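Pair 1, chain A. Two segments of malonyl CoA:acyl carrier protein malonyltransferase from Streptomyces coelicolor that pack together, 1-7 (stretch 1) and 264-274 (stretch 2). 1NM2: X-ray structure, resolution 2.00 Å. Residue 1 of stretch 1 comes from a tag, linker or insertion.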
# COMPACT_ATOMS: atom_id res chain seq x y z
N HIS A 1 -15.59 -14.77 -14.62
CA HIS A 1 -15.37 -13.99 -13.37
C HIS A 1 -13.89 -13.86 -13.03
O HIS A 1 -13.10 -14.77 -13.28
CB HIS A 1 -16.10 -14.63 -12.20
CG HIS A 1 -17.59 -14.57 -12.31
ND1 HIS A 1 -18.27 -13.38 -12.50
CD2 HIS A 1 -18.54 -15.53 -12.25
CE1 HIS A 1 -19.57 -13.62 -12.54
NE2 HIS A 1 -19.76 -14.92 -12.39
N MET A 2 -13.53 -12.73 -12.44
CA MET A 2 -12.15 -12.46 -12.05
C MET A 2 -12.16 -11.57 -10.81
O MET A 2 -12.61 -10.42 -10.86
CB MET A 2 -11.42 -11.76 -13.20
CG MET A 2 -10.03 -12.32 -13.51
SD MET A 2 -8.80 -12.03 -12.23
CE MET A 2 -8.21 -10.42 -12.69
N LEU A 3 -11.69 -12.12 -9.69
CA LEU A 3 -11.63 -11.39 -8.43
C LEU A 3 -10.21 -10.92 -8.16
O LEU A 3 -9.26 -11.70 -8.29
CB LEU A 3 -12.08 -12.28 -7.26
CG LEU A 3 -11.81 -11.70 -5.86
CD1 LEU A 3 -12.78 -10.56 -5.59
CD2 LEU A 3 -11.95 -12.78 -4.81
N VAL A 4 -10.07 -9.66 -7.78
CA VAL A 4 -8.76 -9.09 -7.48
C VAL A 4 -8.72 -8.70 -6.01
O VAL A 4 -9.55 -7.92 -5.53
CB VAL A 4 -8.49 -7.84 -8.33
CG1 VAL A 4 -7.13 -7.24 -7.98
CG2 VAL A 4 -8.53 -8.20 -9.81
N LEU A 5 -7.75 -9.25 -5.28
CA LEU A 5 -7.60 -8.95 -3.87
C LEU A 5 -6.51 -7.89 -3.71
O LEU A 5 -5.37 -8.11 -4.10
CB LEU A 5 -7.21 -10.23 -3.12
CG LEU A 5 -7.06 -10.21 -1.60
CD1 LEU A 5 -8.37 -9.78 -0.96
CD2 LEU A 5 -6.66 -11.61 -1.11
N VAL A 6 -6.87 -6.73 -3.16
CA VAL A 6 -5.89 -5.66 -2.99
C VAL A 6 -5.71 -5.24 -1.53
O VAL A 6 -6.61 -5.40 -0.71
CB VAL A 6 -6.25 -4.40 -3.83
CG1 VAL A 6 -6.41 -4.78 -5.31
CG2 VAL A 6 -7.52 -3.75 -3.30
N ALA A 7 -4.53 -4.72 -1.22
CA ALA A 7 -4.20 -4.27 0.13
C ALA A 7 -3.80 -2.79 0.09
O ALA A 7 -3.07 -2.36 -0.80
CB ALA A 7 -3.05 -5.10 0.69
N THR A 264 -4.47 -2.75 -15.74
CA THR A 264 -4.18 -4.17 -15.88
C THR A 264 -5.34 -5.02 -15.36
O THR A 264 -5.66 -6.06 -15.94
CB THR A 264 -2.87 -4.52 -15.14
OG1 THR A 264 -1.77 -3.98 -15.88
CG2 THR A 264 -2.69 -6.02 -14.98
N PHE A 265 -5.98 -4.58 -14.28
CA PHE A 265 -7.12 -5.32 -13.74
C PHE A 265 -8.18 -5.39 -14.85
O PHE A 265 -8.84 -6.42 -15.04
CB PHE A 265 -7.72 -4.61 -12.51
CG PHE A 265 -6.78 -4.50 -11.32
CD1 PHE A 265 -7.05 -3.59 -10.30
CD2 PHE A 265 -5.64 -5.29 -11.22
CE1 PHE A 265 -6.19 -3.45 -9.21
CE2 PHE A 265 -4.77 -5.16 -10.13
CZ PHE A 265 -5.05 -4.23 -9.12
N LYS A 266 -8.33 -4.30 -15.59
CA LYS A 266 -9.29 -4.24 -16.70
C LYS A 266 -8.89 -5.25 -17.76
O LYS A 266 -9.72 -6.03 -18.23
CB LYS A 266 -9.29 -2.85 -17.33
CG LYS A 266 -9.67 -1.70 -16.41
CD LYS A 266 -9.73 -0.40 -17.22
CE LYS A 266 -9.82 0.83 -16.33
NZ LYS A 266 -9.66 2.07 -17.14
N GLU A 267 -7.62 -5.22 -18.15
CA GLU A 267 -7.11 -6.14 -19.15
C GLU A 267 -7.33 -7.59 -18.72
O GLU A 267 -7.45 -8.48 -19.56
CB GLU A 267 -5.62 -5.88 -19.39
CG GLU A 267 -5.31 -4.50 -19.97
CD GLU A 267 -3.82 -4.27 -20.21
OE1 GLU A 267 -3.05 -4.24 -19.23
OE2 GLU A 267 -3.42 -4.13 -21.39
N LEU A 268 -7.39 -7.82 -17.42
CA LEU A 268 -7.60 -9.16 -16.89
C LEU A 268 -9.09 -9.48 -16.78
O LEU A 268 -9.47 -10.59 -16.40
CB LEU A 268 -6.95 -9.31 -15.50
CG LEU A 268 -5.42 -9.23 -15.34
CD1 LEU A 268 -5.07 -9.29 -13.86
CD2 LEU A 268 -4.75 -10.38 -16.09
N GLY A 269 -9.94 -8.51 -17.10
CA GLY A 269 -11.37 -8.72 -17.04
C GLY A 269 -11.94 -8.77 -15.62
O GLY A 269 -12.93 -9.47 -15.37
N VAL A 270 -11.32 -8.04 -14.71
CA VAL A 270 -11.77 -8.00 -13.32
C VAL A 270 -13.28 -7.75 -13.20
O VAL A 270 -13.82 -6.88 -13.88
CB VAL A 270 -11.01 -6.90 -12.54
CG1 VAL A 270 -11.27 -5.53 -13.18
CG2 VAL A 270 -11.44 -6.89 -11.07
N THR A 271 -13.95 -8.53 -12.35
CA THR A 271 -15.39 -8.37 -12.15
C THR A 271 -15.72 -7.99 -10.70
O THR A 271 -16.82 -7.52 -10.41
CB THR A 271 -16.17 -9.66 -12.51
OG1 THR A 271 -15.64 -10.77 -11.76
CG2 THR A 271 -16.07 -9.95 -14.01
N ALA A 272 -14.75 -8.18 -9.81
CA ALA A 272 -14.93 -7.85 -8.40
C ALA A 272 -13.59 -7.58 -7.73
O ALA A 272 -12.59 -8.23 -8.05
CB ALA A 272 -15.66 -8.97 -7.69
N ILE A 273 -13.58 -6.63 -6.80
CA ILE A 273 -12.38 -6.28 -6.05
C ILE A 273 -12.70 -6.19 -4.56
O ILE A 273 -13.65 -5.52 -4.15
CB ILE A 273 -11.80 -4.91 -6.47
CG1 ILE A 273 -11.24 -4.98 -7.89
CG2 ILE A 273 -10.70 -4.48 -5.50
CD1 ILE A 273 -10.69 -3.65 -8.40
N ILE A 274 -11.90 -6.89 -3.77
CA ILE A 274 -12.05 -6.88 -2.32
C ILE A 274 -10.76 -6.28 -1.77
O ILE A 274 -9.66 -6.74 -2.10
CB ILE A 274 -12.23 -8.30 -1.76
CG1 ILE A 274 -13.59 -8.86 -2.19
CG2 ILE A 274 -12.13 -8.28 -0.24
CD1 ILE A 274 -13.84 -10.28 -1.74

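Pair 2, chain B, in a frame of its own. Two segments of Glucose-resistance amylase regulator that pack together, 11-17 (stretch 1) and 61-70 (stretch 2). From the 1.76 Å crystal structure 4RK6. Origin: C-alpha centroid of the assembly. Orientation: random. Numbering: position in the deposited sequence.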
# COMPACT_ATOMS: atom_id res chain seq x y z
N ARG B 11 10.46 -18.01 -20.66
CA ARG B 11 9.93 -18.46 -19.34
C ARG B 11 9.55 -17.26 -18.47
O ARG B 11 10.11 -17.02 -17.40
CB ARG B 11 10.96 -19.37 -18.66
CG ARG B 11 10.35 -20.49 -17.85
CD ARG B 11 11.32 -21.65 -17.67
NE ARG B 11 10.74 -22.69 -16.81
CZ ARG B 11 9.82 -23.57 -17.20
NH1 ARG B 11 9.36 -24.46 -16.32
NH2 ARG B 11 9.34 -23.58 -18.44
N VAL B 12 8.55 -16.51 -18.94
CA VAL B 12 8.06 -15.32 -18.26
C VAL B 12 6.53 -15.33 -18.24
O VAL B 12 5.93 -15.82 -19.18
CB VAL B 12 8.54 -14.04 -18.97
CG1 VAL B 12 7.94 -12.80 -18.32
CG2 VAL B 12 10.06 -13.97 -18.95
N VAL B 13 5.96 -14.85 -17.13
CA VAL B 13 4.51 -14.56 -17.01
C VAL B 13 4.30 -13.10 -16.68
O VAL B 13 5.13 -12.44 -16.06
CB VAL B 13 3.79 -15.45 -15.96
CG1 VAL B 13 3.93 -16.92 -16.35
CG2 VAL B 13 4.29 -15.18 -14.55
N GLY B 14 3.16 -12.57 -17.12
CA GLY B 14 2.84 -11.16 -16.89
C GLY B 14 1.68 -11.02 -15.95
O GLY B 14 0.83 -11.91 -15.84
N VAL B 15 1.63 -9.91 -15.23
CA VAL B 15 0.50 -9.61 -14.36
C VAL B 15 0.08 -8.20 -14.68
O VAL B 15 0.92 -7.33 -14.78
CB VAL B 15 0.87 -9.69 -12.87
CG1 VAL B 15 -0.37 -9.54 -11.99
CG2 VAL B 15 1.56 -10.99 -12.56
N VAL B 16 -1.22 -8.01 -14.88
CA VAL B 16 -1.77 -6.70 -15.24
C VAL B 16 -2.51 -6.21 -14.01
O VAL B 16 -3.46 -6.82 -13.54
CB VAL B 16 -2.69 -6.77 -16.48
CG1 VAL B 16 -3.28 -5.40 -16.80
CG2 VAL B 16 -1.94 -7.28 -17.69
N VAL B 17 -2.04 -5.08 -13.49
CA VAL B 17 -2.56 -4.46 -12.27
C VAL B 17 -3.20 -3.11 -12.64
O VAL B 17 -2.64 -2.35 -13.41
CB VAL B 17 -1.42 -4.20 -11.27
CG1 VAL B 17 -1.94 -3.65 -9.95
CG2 VAL B 17 -0.62 -5.48 -11.04
N THR B 61 3.52 -4.86 -25.29
CA THR B 61 4.59 -5.18 -24.32
C THR B 61 4.47 -6.63 -23.81
O THR B 61 5.47 -7.31 -23.59
CB THR B 61 4.53 -4.20 -23.12
OG1 THR B 61 4.87 -2.88 -23.56
CG2 THR B 61 5.47 -4.61 -21.98
N LEU B 62 3.25 -7.10 -23.63
CA LEU B 62 3.02 -8.49 -23.23
C LEU B 62 3.41 -9.53 -24.28
O LEU B 62 4.20 -10.41 -23.97
CB LEU B 62 1.59 -8.68 -22.71
CG LEU B 62 1.32 -7.92 -21.39
CD1 LEU B 62 -0.16 -7.79 -21.06
CD2 LEU B 62 2.06 -8.53 -20.21
N LEU B 63 2.93 -9.43 -25.52
CA LEU B 63 3.35 -10.43 -26.53
C LEU B 63 4.80 -10.27 -27.02
O LEU B 63 5.43 -11.28 -27.37
CB LEU B 63 2.37 -10.59 -27.70
CG LEU B 63 2.29 -9.56 -28.81
CD1 LEU B 63 1.57 -10.15 -30.02
CD2 LEU B 63 1.58 -8.32 -28.34
N SER B 64 5.33 -9.05 -27.00
CA SER B 64 6.74 -8.82 -27.40
C SER B 64 7.74 -9.37 -26.37
O SER B 64 8.88 -9.70 -26.72
CB SER B 64 7.02 -7.34 -27.68
OG SER B 64 6.88 -6.55 -26.52
N ARG B 65 7.31 -9.49 -25.12
CA ARG B 65 8.11 -10.12 -24.06
C ARG B 65 7.82 -11.63 -23.99
O ARG B 65 8.34 -12.32 -23.10
CB ARG B 65 7.88 -9.43 -22.71
CG ARG B 65 8.72 -8.16 -22.51
CD ARG B 65 8.47 -7.04 -23.52
NE ARG B 65 9.70 -6.30 -23.83
CZ ARG B 65 9.77 -5.28 -24.69
NH1 ARG B 65 8.70 -4.87 -25.36
NH2 ARG B 65 10.94 -4.68 -24.89
N GLN B 66 6.99 -12.13 -24.91
CA GLN B 66 6.78 -13.56 -25.10
C GLN B 66 6.31 -14.25 -23.83
O GLN B 66 6.78 -15.34 -23.48
CB GLN B 66 8.05 -14.23 -25.63
CG GLN B 66 8.63 -13.59 -26.89
CD GLN B 66 9.96 -14.18 -27.29
OE1 GLN B 66 10.95 -13.46 -27.43
NE2 GLN B 66 10.00 -15.49 -27.46
N VAL B 67 5.36 -13.62 -23.14
CA VAL B 67 4.87 -14.20 -21.89
C VAL B 67 4.10 -15.49 -22.19
O VAL B 67 3.48 -15.63 -23.25
CB VAL B 67 4.02 -13.21 -21.08
CG1 VAL B 67 4.85 -11.97 -20.72
CG2 VAL B 67 2.76 -12.82 -21.82
N GLY B 68 4.21 -16.45 -21.29
CA GLY B 68 3.45 -17.69 -21.41
C GLY B 68 2.03 -17.56 -20.88
O GLY B 68 1.15 -18.34 -21.25
N ALA B 69 1.82 -16.60 -19.99
CA ALA B 69 0.56 -16.43 -19.29
C ALA B 69 0.45 -15.01 -18.84
O ALA B 69 1.46 -14.36 -18.60
CB ALA B 69 0.46 -17.35 -18.09
N VAL B 70 -0.79 -14.55 -18.71
CA VAL B 70 -1.07 -13.21 -18.21
C VAL B 70 -2.12 -13.36 -17.16
O VAL B 70 -3.16 -13.95 -17.40
CB VAL B 70 -1.59 -12.27 -19.32
CG1 VAL B 70 -2.01 -10.93 -18.73
CG2 VAL B 70 -0.52 -12.10 -20.39
O HOH W 1 7.68 -17.64 -21.83

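Both pairs use one backbone plan: a helix ends, the chain turns through a residue with positive phi, and a strand leaves the turn parallel to the strand of stretch 1. The 14 central residues superpose with an RMSD of 0.9 Å. In each pair the turn is a Schellman motif, and its positive-phi position is Gly269(A) in pair 1 and Gln66(B) in pair 2. Positive phi by itself favours glycine, yet pair 2 carries a glutamine there, its side-chain end leading away from the other stretch.

The backbone rule comes first. The matched carbonyls of Met2(A) and Val12(B) receive the amide two residues past the positive-phi position: Thr271(A) N to Met2(A) O is 2.8 Å, and Gly68(B) N to Val12(B) O is also 2.8 Å. Two residues along stretch 1, the chain donates back, with Val4(A) N to Ala272(A) O at 2.9 Å and Gly14(B) N to Ala69(B) O at 2.9 Å. These bonds keep the same register in both pairs although the side chains differ. One matched amide departs: Ala272(A) N also bonds Met2(A) O at 3.3 Å, whereas Ala69(B) N lies 4.3 Å from Val12(B) O and is buried without a partner.

At the first inward position, Met2(A) reaches back to Leu268(A), just past the helix, its CE 3.3 Å from Leu268(A) CB. Arg65(B) matches Leu268(A), and both point CB toward the other stretch, but the end of Arg65(B) leads away. The shorter Val12(B) instead packs its CG1 4.0 Å from CG1 of Val67(B), the match of Val270(A). The amide at the start of stretch 1 is also satisfied differently. In pair 1 Thr271(A) OG1 accepts a hydrogen bond from Met2(A) N at 3.0 Å. Its match, Gly68(B), has no side chain, and a water takes up the matched amide instead, accepting from Val12(B) N at 3.2 Å and donating to Gln66(B) O at 3.0 Å.

Leu3(A) and Val13(B) solve their position alike, each against a matched alanine: Leu3(A) CD1 lies 3.9 Å from Ala272(A) CB, and Val13(B) CG1 lies 3.9 Å from Ala69(B) CB.

The sharpest trade is at Val4(A) and Gly14(B). Val4(A) sends CG1 over a face of the Phe265(A) ring, 3.8 Å from CG1 to the centroid of that ring, while its CG2 meets Val270(A) CG2 at 3.4 Å. In pair 2 Leu62(B) matches the phenylalanine, and an ideal CB on Gly14(B) would fall 2.8 Å from Leu62(B) CD2, a clash. Here valine sits over a ring face, whereas glycine sits where the end of Leu62(B) comes near.

Val6(A) and Val16(B) are the same residue in different rotamers, each touching the matched pair Ile273(A) and Val70(B). Val6(A), chi1 m, places CG1 4.1 Å from Phe265(A) CZ and CG2 3.9 Å from Ile273(A) CG2. Val16(B), chi1 t, has CG2 3.8 Å from both Leu62(B) CD1 and Val70(B) CG1.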